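Local atomic coordinates of trypsin-resistant surface T6 protein (Streptococcus pyogenes serotype M6, PDB entry 4P0D), a protein that serves as the backbone pilin of the streptococcal pilus, its copies probably joined by sortase into a covalent fibre on the cell surface. Residues I112-Y118 / Y135-S141; P148-V154 / K310-V316; K347-I351 / S362-S366. The protein carries 1 engineered substitution. All blocks are in the same frame, centred on the assembly; numbering follows the deposited sequence. Where two conformers were deposited one is given.

The contacts follow one another along an elongated chain of beta domains. Interactions 1 and 2 share strand 139-155, which runs from the N-terminal Ig-like domain into the next one, so their centres lie 43 Å apart although both belong to one sheet. Interaction 1 has backbone pairing at one end and water or side-chain bridges at the other. Interaction 2 replaces backbone pairing by one carboxylate, one water and aliphatic packing beside an isopeptide bond. Interaction 3, in the prealbumin-like domain and 72 Å from interaction 1 between centres, is the smallest and most buried, and centres on one aspartate, a bridging water and a small apolar contact. The larger two mix buried with exposed residues.

Interaction 1. Residues I112-Y118 / Y135-S141; sequences ILLAASY and YLYGQTS
Two antiparallel segments of the Ig-like domain are joined by a single bridge just beyond the regular strands and splay at the other end. Strands 112-116 and 139-141 run at 166°, 7.1 Å apart, and 555 Å² is buried. CA-CA distances shrink from 7.5 Å (Ile112-Ser141) through 6.4 Å (Leu114-Gln139) to 4.8 Å (Ala116-Gly138); near the wide end the Gln139 backbone bonds to Gln9 and Lys11 of strand 7-13. All residues are extended save Tyr118 (phi/psi -84/-5). At the open end Ile112 CG2 packs on Ser141 CB at 3.7 Å. Water 1 then fills the gap, 3.0 Å from Leu113 O and 2.7 Å from Ser141 OG. The amide side chain of Gln139, long and extended (t, t), replaces a missing backbone partner: Ala115 N donates to Gln139 OE1 at 2.8 Å. Water 2 lies within hydrogen-bonding distance of Ala115 O (2.6 Å) and Gly138 O (2.8 Å). Ala116 CA makes a CA-H...O contact with Tyr137 O at 3.2 Å, and its small CB lies 4.1 Å from Leu136 CD1. Ser117 and Tyr137 form an antiparallel hydrogen-bonded pair, Ser117 N to Tyr137 O 3.0 Å and Tyr137 N to Ser117 O 2.7 Å. Tyr118 (chi1 m), whose hydroxyl bonds Tyr31 and Asp6, offers a ring face to Leu136 (t, p) in a CH-pi contact, Leu136 CD1 3.8 Å from the Tyr118 ring centroid.

Interaction 2. Residues P148-V154 / K310-V316; sequences PSITKKV and KEDSKIV
Strands 149-154 and 310-312 lie side by side in parallel, 10° between their directions and 5.9 Å between axes. The register pairs Ser149 with Lys310, Ile150 with Glu311 and Thr151 with Asp312, at CA-CA distances of 5.9 to 6.0 Å, and both backbones are fully extended. At this spacing the two backbones form no bridge pair; each strand bonds to another neighbour, 149-154 to strand 171-179 and 310-312 to strand 276-285.

Polar links span the gap. Asp312, short and with chi1 t, places OD2 2.8 Å from Lys152 N, which donates almost linearly (171°). Its OD1 takes a weak bond of 3.0 Å from Ser313 N. Water 4 donates to Ile150 O (3.1 Å) and Glu311 O (3.0 Å).

Aliphatic contacts fill the remainder. Ile150 (t, t), beta-branched and apolar as suits a buried site, sets CG2 3.5 Å from Glu311 CA and 3.9 Å from Lys310 CB. Lys152 CG lies 4.2 Å from Lys314 CG, and Val154 CG1 meets Lys314 CB at 4.1 Å and Val316 CG2 at 4.2 Å. Other lysine methylenes lie against backbone carbonyl oxygens: CG of Lys310 is 3.5 Å from Pro148 O, its amine going on to Asp105, and Lys314, folded m, m, m, t, brings CD to 3.4 Å from Lys152 O.

Lys152 also carries the covalent chemistry. Its buried NZ is bonded to Asn278 CG and hydrogen-bonded to Asp196, while Lys314 N holds Asn278 OD1: this is the intramolecular Lys-Asn isopeptide bond characteristic of Ig-like domains in Gram-positive pilins.

Interaction 3. Residues K347-I351 / S362-S366; sequences KLIDI and STQVS
Asp350, with the largest buried area here (60 Å²), is the anchor between strand 348-351 and the irregular 362-366 segment. It is extended (-162/163), and its side chain (chi1 t) reaches across a CA-CA gap of 6.3 Å to Ser362, where OD2 accepts a hydrogen bond of 2.9 Å from Thr363 N. OD2 also forms a salt bridge with Lys406, which balances a charge that would be costly in so buried a place.

Thr363, next in buried area, points its CB toward the strand with chi1 p. Water 5 lies 2.8 Å from Thr363 OG1, donates to Ile349 O at 2.9 Å and makes a weak bond of 2.9 Å to Asp350 OD1. Ser362 OG donates to Thr363 O at 2.7 Å, and also bonds Ile321 N.

Ile349 (m, m) supplies the apolar part, CG2 lying 4.3 Å from Val365 CG1. Its phi/psi of -98/-41 breaks the extended path, so that Ile349 and Asp350 both face Val341 and both CA-to-CB bonds point toward 362-366. This is a classic beta bulge on the outermost strand of a four-stranded antiparallel sheet in the prealbumin-like domain.

Interaction 1. Residues I112-Y118 / Y135-S141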
loop_
_atom_site.group_PDB
_atom_site.type_symbol
_atom_site.label_atom_id
_atom_site.label_comp_id
_atom_site.label_asym_id
_atom_site.label_seq_id
_atom_site.Cartn_x
_atom_site.Cartn_y
_atom_site.Cartn_z
ATOM N N ILE A 112 25.765 -2.949 18.315
ATOM C CA ILE A 112 27.084 -3.584 18.305
ATOM C C ILE A 112 27.866 -3.189 19.549
ATOM O O ILE A 112 27.849 -2.030 19.962
ATOM C CB ILE A 112 27.906 -3.231 17.050
ATOM C CG1 ILE A 112 27.122 -3.559 15.777
ATOM C CG2 ILE A 112 29.221 -4.013 17.046
ATOM C CD1 ILE A 112 27.779 -3.046 14.505
ATOM N N LEU A 113 28.500 -4.185 20.168
ATOM C CA LEU A 113 29.449 -3.951 21.247
ATOM C C LEU A 113 30.881 -4.014 20.724
ATOM O O LEU A 113 31.308 -5.034 20.181
ATOM C CB LEU A 113 29.286 -4.990 22.350
ATOM C CG LEU A 113 30.319 -4.922 23.478
ATOM C CD1 LEU A 113 30.022 -3.774 24.422
ATOM C CD2 LEU A 113 30.329 -6.251 24.221
ATOM N N LEU A 114 31.622 -2.932 20.931
ATOM C CA LEU A 114 33.014 -2.868 20.537
ATOM C C LEU A 114 33.879 -2.493 21.731
ATOM O O LEU A 114 33.494 -1.665 22.562
ATOM C CB LEU A 114 33.222 -1.842 19.427
ATOM C CG LEU A 114 32.540 -2.179 18.094
ATOM C CD1 LEU A 114 32.478 -0.945 17.213
ATOM C CD2 LEU A 114 33.234 -3.312 17.350
ATOM N N ALA A 115 35.059 -3.076 21.793
ATOM C CA ALA A 115 35.979 -2.784 22.894
ATOM C C ALA A 115 37.417 -2.793 22.406
ATOM O O ALA A 115 37.767 -3.633 21.583
ATOM C CB ALA A 115 35.800 -3.812 24.003
ATOM N N ALA A 116 38.232 -1.846 22.893
ATOM C CA ALA A 116 39.687 -1.943 22.765
ATOM C C ALA A 116 40.232 -2.509 24.072
ATOM O O ALA A 116 39.922 -1.996 25.161
ATOM C CB ALA A 116 40.306 -0.601 22.451
ATOM N N SER A 117 41.024 -3.577 23.958
ATOM C CA SER A 117 41.423 -4.395 25.122
ATOM C C SER A 117 42.862 -4.896 25.074
ATOM O O SER A 117 43.362 -5.248 24.011
ATOM C CB SER A 117 40.506 -5.616 25.219
ATOM O OG SER A 117 40.913 -6.445 26.297
ATOM N N TYR A 118 43.506 -4.957 26.241
ATOM C CA TYR A 118 44.846 -5.514 26.361
ATOM C C TYR A 118 44.832 -7.027 26.503
ATOM O O TYR A 118 45.893 -7.639 26.525
ATOM C CB TYR A 118 45.586 -4.911 27.571
ATOM C CG TYR A 118 45.863 -3.445 27.433
ATOM C CD1 TYR A 118 46.795 -2.979 26.507
ATOM C CD2 TYR A 118 45.215 -2.520 28.228
ATOM C CE1 TYR A 118 47.065 -1.628 26.369
ATOM C CE2 TYR A 118 45.471 -1.167 28.097
ATOM C CZ TYR A 118 46.401 -0.726 27.148
ATOM O OH TYR A 118 46.652 0.615 26.994
ATOM N N TYR A 135 50.100 -4.950 24.427
ATOM C CA TYR A 135 49.567 -4.416 23.181
ATOM C C TYR A 135 48.051 -4.203 23.263
ATOM O O TYR A 135 47.332 -5.079 23.728
ATOM C CB TYR A 135 49.940 -5.398 22.065
ATOM C CG TYR A 135 49.272 -5.148 20.739
ATOM C CD1 TYR A 135 49.848 -4.302 19.798
ATOM C CD2 TYR A 135 48.079 -5.771 20.426
ATOM C CE1 TYR A 135 49.234 -4.069 18.579
ATOM C CE2 TYR A 135 47.457 -5.554 19.214
ATOM C CZ TYR A 135 48.036 -4.703 18.291
ATOM O OH TYR A 135 47.405 -4.497 17.086
ATOM N N LEU A 136 47.566 -3.045 22.821
ATOM C CA LEU A 136 46.121 -2.762 22.869
ATOM C C LEU A 136 45.441 -3.285 21.606
ATOM O O LEU A 136 45.668 -2.766 20.525
ATOM C CB LEU A 136 45.852 -1.264 23.035
ATOM C CG LEU A 136 44.391 -0.808 23.150
ATOM C CD1 LEU A 136 43.774 -1.185 24.495
ATOM C CD2 LEU A 136 44.305 0.687 22.945
ATOM N N TYR A 137 44.607 -4.308 21.752
ATOM C CA TYR A 137 43.903 -4.887 20.606
ATOM C C TYR A 137 42.667 -4.056 20.247
ATOM O O TYR A 137 41.945 -3.596 21.123
ATOM C CB TYR A 137 43.441 -6.308 20.904
ATOM C CG TYR A 137 44.536 -7.326 21.145
ATOM C CD1 TYR A 137 45.096 -7.491 22.412
ATOM C CD2 TYR A 137 44.977 -8.154 20.117
ATOM C CE1 TYR A 137 46.080 -8.436 22.641
ATOM C CE2 TYR A 137 45.958 -9.102 20.332
ATOM C CZ TYR A 137 46.505 -9.234 21.599
ATOM O OH TYR A 137 47.486 -10.164 21.822
ATOM N N GLY A 138 42.427 -3.896 18.949
ATOM C CA GLY A 138 41.175 -3.368 18.454
ATOM C C GLY A 138 40.117 -4.465 18.285
ATOM O O GLY A 138 40.214 -5.560 18.851
ATOM N N GLN A 139 39.095 -4.151 17.507
ATOM C CA GLN A 139 38.023 -5.094 17.276
ATOM C C GLN A 139 37.364 -4.758 15.957
ATOM O O GLN A 139 37.208 -3.598 15.623
ATOM C CB GLN A 139 36.978 -5.060 18.411
ATOM C CG GLN A 139 36.032 -6.258 18.380
ATOM C CD GLN A 139 35.062 -6.337 19.553
ATOM O OE1 GLN A 139 35.066 -5.507 20.465
ATOM N NE2 GLN A 139 34.208 -7.362 19.522
ATOM N N THR A 140 36.995 -5.794 15.219
ATOM C CA THR A 140 36.210 -5.660 13.994
ATOM C C THR A 140 34.936 -6.469 14.158
ATOM O O THR A 140 34.997 -7.645 14.539
ATOM C CB THR A 140 36.997 -6.180 12.792
ATOM O OG1 THR A 140 38.264 -5.508 12.745
ATOM C CG2 THR A 140 36.233 -5.944 11.486
ATOM N N SER A 141 33.790 -5.843 13.887
ATOM C CA SER A 141 32.501 -6.525 13.947
ATOM C C SER A 141 31.735 -6.359 12.643
ATOM O O SER A 141 31.738 -5.297 12.057
ATOM C CB SER A 141 31.655 -5.997 15.099
ATOM O OG SER A 141 32.387 -6.105 16.304
HETATM O O HOH W 1 30.824 -7.242 18.254
HETATM O O HOH W 2 39.732 -5.391 21.603
HETATM O O HOH W 3 48.306 -6.969 25.242
#

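Interaction 2. Residues P148-V154 / K310-V316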
loop_
_atom_site.group_PDB
_atom_site.type_symbol
_atom_site.label_atom_id
_atom_site.label_comp_id
_atom_site.label_asym_id
_atom_site.label_seq_id
_atom_site.Cartn_x
_atom_site.Cartn_y
_atom_site.Cartn_z
ATOM N N PRO A 148 13.046 -4.773 5.456
ATOM C CA PRO A 148 11.663 -5.155 5.226
ATOM C C PRO A 148 11.169 -4.786 3.830
ATOM O O PRO A 148 11.822 -4.017 3.105
ATOM C CB PRO A 148 10.912 -4.357 6.282
ATOM C CG PRO A 148 11.917 -4.136 7.369
ATOM C CD PRO A 148 13.169 -3.860 6.608
ATOM N N SER A 149 10.025 -5.337 3.455
ATOM C CA SER A 149 9.393 -4.976 2.187
ATOM C C SER A 149 7.910 -5.217 2.294
ATOM O O SER A 149 7.457 -5.930 3.179
ATOM C CB SER A 149 9.930 -5.810 1.029
ATOM O OG SER A 149 9.604 -7.170 1.217
ATOM N N ILE A 150 7.168 -4.603 1.385
ATOM C CA ILE A 150 5.745 -4.856 1.249
ATOM C C ILE A 150 5.435 -4.891 -0.235
ATOM O O ILE A 150 5.927 -4.045 -0.974
ATOM C CB ILE A 150 4.904 -3.784 1.958
ATOM C CG1 ILE A 150 3.418 -4.125 1.877
ATOM C CG2 ILE A 150 5.141 -2.396 1.373
ATOM C CD1 ILE A 150 2.552 -3.123 2.611
ATOM N N THR A 151 4.635 -5.875 -0.647
ATOM C CA THR A 151 4.241 -6.060 -2.045
ATOM C C THR A 151 2.729 -6.206 -2.105
ATOM O O THR A 151 2.163 -7.032 -1.383
ATOM C CB THR A 151 4.883 -7.331 -2.639
ATOM O OG1 THR A 151 6.295 -7.273 -2.470
ATOM C CG2 THR A 151 4.592 -7.487 -4.131
ATOM N N LYS A 152 2.085 -5.399 -2.947
ATOM C CA LYS A 152 0.654 -5.476 -3.132
ATOM C C LYS A 152 0.297 -5.944 -4.536
ATOM O O LYS A 152 0.880 -5.500 -5.530
ATOM C CB LYS A 152 -0.023 -4.139 -2.857
ATOM C CG LYS A 152 -1.545 -4.232 -2.981
ATOM C CD LYS A 152 -2.304 -3.179 -2.204
ATOM C CE LYS A 152 -2.345 -1.861 -2.959
ATOM N NZ LYS A 152 -3.489 -0.979 -2.588
ATOM N N LYS A 153 -0.685 -6.834 -4.598
ATOM C CA LYS A 153 -1.200 -7.329 -5.847
ATOM C C LYS A 153 -2.720 -7.154 -5.893
ATOM O O LYS A 153 -3.380 -7.099 -4.853
ATOM C CB LYS A 153 -0.859 -8.806 -6.003
ATOM C CG LYS A 153 0.600 -9.126 -6.305
ATOM C CD LYS A 153 0.771 -10.641 -6.284
ATOM C CE LYS A 153 2.228 -11.079 -6.312
ATOM N NZ LYS A 153 2.714 -11.339 -7.696
ATOM N N VAL A 154 -3.253 -7.071 -7.109
ATOM C CA VAL A 154 -4.682 -6.978 -7.333
ATOM C C VAL A 154 -5.106 -7.960 -8.422
ATOM O O VAL A 154 -4.388 -8.175 -9.396
ATOM C CB VAL A 154 -5.161 -5.535 -7.637
ATOM C CG1 VAL A 154 -4.591 -4.984 -8.937
ATOM C CG2 VAL A 154 -6.678 -5.466 -7.652
ATOM N N LYS A 310 7.940 0.971 4.417
ATOM C CA LYS A 310 7.943 0.637 3.008
ATOM C C LYS A 310 6.519 0.790 2.508
ATOM O O LYS A 310 5.557 0.810 3.293
ATOM C CB LYS A 310 8.412 -0.804 2.793
ATOM C CG LYS A 310 9.874 -1.051 3.104
ATOM C CD LYS A 310 10.790 -0.384 2.085
ATOM C CE LYS A 310 12.253 -0.443 2.513
ATOM N NZ LYS A 310 13.070 0.387 1.591
ATOM N N GLU A 311 6.358 0.885 1.203
ATOM C CA GLU A 311 5.016 1.024 0.666
ATOM C C GLU A 311 4.892 0.447 -0.718
ATOM O O GLU A 311 5.882 0.134 -1.363
ATOM C CB GLU A 311 4.580 2.495 0.681
ATOM C CG GLU A 311 5.507 3.460 -0.008
ATOM C CD GLU A 311 4.944 4.878 0.024
ATOM O OE1 GLU A 311 4.414 5.328 -1.012
ATOM O OE2 GLU A 311 4.986 5.522 1.084
ATOM N N ASP A 312 3.644 0.249 -1.128
ATOM C CA ASP A 312 3.327 -0.232 -2.456
ATOM C C ASP A 312 1.904 0.207 -2.805
ATOM O O ASP A 312 1.057 0.402 -1.927
ATOM C CB ASP A 312 3.485 -1.753 -2.547
ATOM C CG ASP A 312 3.743 -2.247 -3.989
ATOM O OD1 ASP A 312 3.942 -1.425 -4.922
ATOM O OD2 ASP A 312 3.760 -3.471 -4.192
ATOM N N SER A 313 1.678 0.358 -4.106
ATOM C CA SER A 313 0.434 0.860 -4.644
ATOM C C SER A 313 0.150 0.177 -5.972
ATOM O O SER A 313 1.075 -0.134 -6.741
ATOM C CB SER A 313 0.552 2.369 -4.836
ATOM O OG SER A 313 -0.677 2.933 -5.251
ATOM N N LYS A 314 -1.124 -0.090 -6.236
ATOM C CA LYS A 314 -1.564 -0.578 -7.543
ATOM C C LYS A 314 -2.587 0.421 -8.074
ATOM O O LYS A 314 -3.445 0.900 -7.338
ATOM C CB LYS A 314 -2.162 -1.975 -7.440
ATOM C CG LYS A 314 -1.184 -3.060 -6.967
ATOM C CD LYS A 314 -0.027 -3.322 -7.926
ATOM C CE LYS A 314 -0.490 -3.672 -9.329
ATOM N NZ LYS A 314 0.656 -3.769 -10.272
ATOM N N ILE A 315 -2.479 0.766 -9.336
ATOM C CA ILE A 315 -3.419 1.701 -9.933
ATOM C C ILE A 315 -4.289 0.869 -10.833
ATOM O O ILE A 315 -3.792 0.032 -11.616
ATOM C CB ILE A 315 -2.707 2.812 -10.738
ATOM C CG1 ILE A 315 -1.583 3.443 -9.925
ATOM C CG2 ILE A 315 -3.696 3.894 -11.181
ATOM C CD1 ILE A 315 -0.657 4.311 -10.773
ATOM N N VAL A 316 -5.590 1.075 -10.732
ATOM C CA VAL A 316 -6.495 0.415 -11.630
ATOM C C VAL A 316 -7.217 1.474 -12.443
ATOM O O VAL A 316 -7.582 2.514 -11.919
ATOM C CB VAL A 316 -7.464 -0.505 -10.870
ATOM C CG1 VAL A 316 -8.430 -1.156 -11.824
ATOM C CG2 VAL A 316 -6.663 -1.578 -10.124
HETATM O O HOH W 4 7.105 -2.093 -3.024
#

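Interaction 3. Residues K347-I351 / S362-S366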
loop_
_atom_site.group_PDB
_atom_site.type_symbol
_atom_site.label_atom_id
_atom_site.label_comp_id
_atom_site.label_asym_id
_atom_site.label_seq_id
_atom_site.Cartn_x
_atom_site.Cartn_y
_atom_site.Cartn_z
ATOM N N LYS A 347 -24.500 -8.539 -22.590
ATOM C CA LYS A 347 -25.087 -8.141 -21.326
ATOM C C LYS A 347 -25.184 -6.619 -21.330
ATOM O O LYS A 347 -24.224 -5.937 -21.656
ATOM C CB LYS A 347 -24.241 -8.603 -20.145
ATOM N N LEU A 348 -26.341 -6.093 -20.966
ATOM C CA LEU A 348 -26.512 -4.648 -20.847
ATOM C C LEU A 348 -25.644 -4.085 -19.735
ATOM O O LEU A 348 -25.728 -4.532 -18.587
ATOM C CB LEU A 348 -27.962 -4.310 -20.556
ATOM C CG LEU A 348 -28.303 -2.827 -20.424
ATOM C CD1 LEU A 348 -28.267 -2.143 -21.776
ATOM C CD2 LEU A 348 -29.662 -2.658 -19.767
ATOM N N ILE A 349 -24.824 -3.099 -20.095
ATOM C CA ILE A 349 -23.914 -2.427 -19.176
ATOM C C ILE A 349 -24.489 -1.097 -18.667
ATOM O O ILE A 349 -24.355 -0.761 -17.489
ATOM C CB ILE A 349 -22.560 -2.177 -19.882
ATOM C CG1 ILE A 349 -21.987 -3.515 -20.347
ATOM C CG2 ILE A 349 -21.574 -1.478 -18.958
ATOM C CD1 ILE A 349 -22.117 -4.601 -19.293
ATOM N N ASP A 350 -25.123 -0.347 -19.562
ATOM C CA ASP A 350 -25.594 1.001 -19.261
ATOM C C ASP A 350 -26.640 1.420 -20.296
ATOM O O ASP A 350 -26.743 0.805 -21.376
ATOM C CB ASP A 350 -24.385 1.961 -19.298
ATOM C CG ASP A 350 -24.681 3.341 -18.708
ATOM O OD1 ASP A 350 -25.613 3.483 -17.895
ATOM O OD2 ASP A 350 -23.948 4.280 -19.048
ATOM N N ILE A 351 -27.405 2.453 -19.945
ATOM C CA ILE A 351 -28.379 3.092 -20.840
ATOM C C ILE A 351 -28.110 4.589 -20.835
ATOM O O ILE A 351 -27.917 5.209 -19.786
ATOM C CB ILE A 351 -29.836 2.773 -20.424
ATOM C CG1 ILE A 351 -30.129 1.295 -20.723
ATOM C CG2 ILE A 351 -30.860 3.623 -21.179
ATOM C CD1 ILE A 351 -31.368 0.778 -20.042
ATOM N N SER A 362 -21.042 6.668 -21.478
ATOM C CA SER A 362 -21.353 5.518 -20.636
ATOM C C SER A 362 -20.750 5.669 -19.243
ATOM O O SER A 362 -19.882 6.513 -19.018
ATOM C CB SER A 362 -20.796 4.258 -21.265
ATOM O OG SER A 362 -19.397 4.125 -21.040
ATOM N N THR A 363 -21.196 4.819 -18.330
ATOM C CA THR A 363 -20.505 4.591 -17.068
ATOM C C THR A 363 -19.165 3.874 -17.320
ATOM O O THR A 363 -18.846 3.502 -18.460
ATOM C CB THR A 363 -21.366 3.729 -16.130
ATOM O OG1 THR A 363 -21.840 2.586 -16.846
ATOM C CG2 THR A 363 -22.536 4.529 -15.586
ATOM N N GLN A 364 -18.402 3.634 -16.258
ATOM C CA GLN A 364 -17.002 3.195 -16.388
ATOM C C GLN A 364 -16.846 1.735 -16.805
ATOM O O GLN A 364 -17.451 0.835 -16.219
ATOM C CB GLN A 364 -16.245 3.412 -15.076
ATOM C CG GLN A 364 -16.203 4.834 -14.543
ATOM C CD GLN A 364 -17.365 5.170 -13.626
ATOM O OE1 GLN A 364 -18.447 4.620 -13.765
ATOM N NE2 GLN A 364 -17.148 6.085 -12.692
ATOM N N VAL A 365 -15.994 1.512 -17.797
ATOM C CA VAL A 365 -15.787 0.212 -18.391
ATOM C C VAL A 365 -14.314 -0.187 -18.448
ATOM O O VAL A 365 -13.435 0.657 -18.543
ATOM C CB VAL A 365 -16.391 0.149 -19.817
ATOM C CG1 VAL A 365 -17.872 0.479 -19.773
ATOM C CG2 VAL A 365 -15.672 1.081 -20.800
ATOM N N SER A 366 -14.063 -1.492 -18.439
ATOM C CA SER A 366 -12.702 -2.010 -18.563
ATOM C C SER A 366 -12.314 -2.050 -20.035
ATOM O O SER A 366 -13.165 -1.900 -20.907
ATOM C CB SER A 366 -12.638 -3.413 -18.002
ATOM O OG SER A 366 -13.355 -4.321 -18.838
HETATM O O HOH W 5 -24.316 1.731 -15.996
#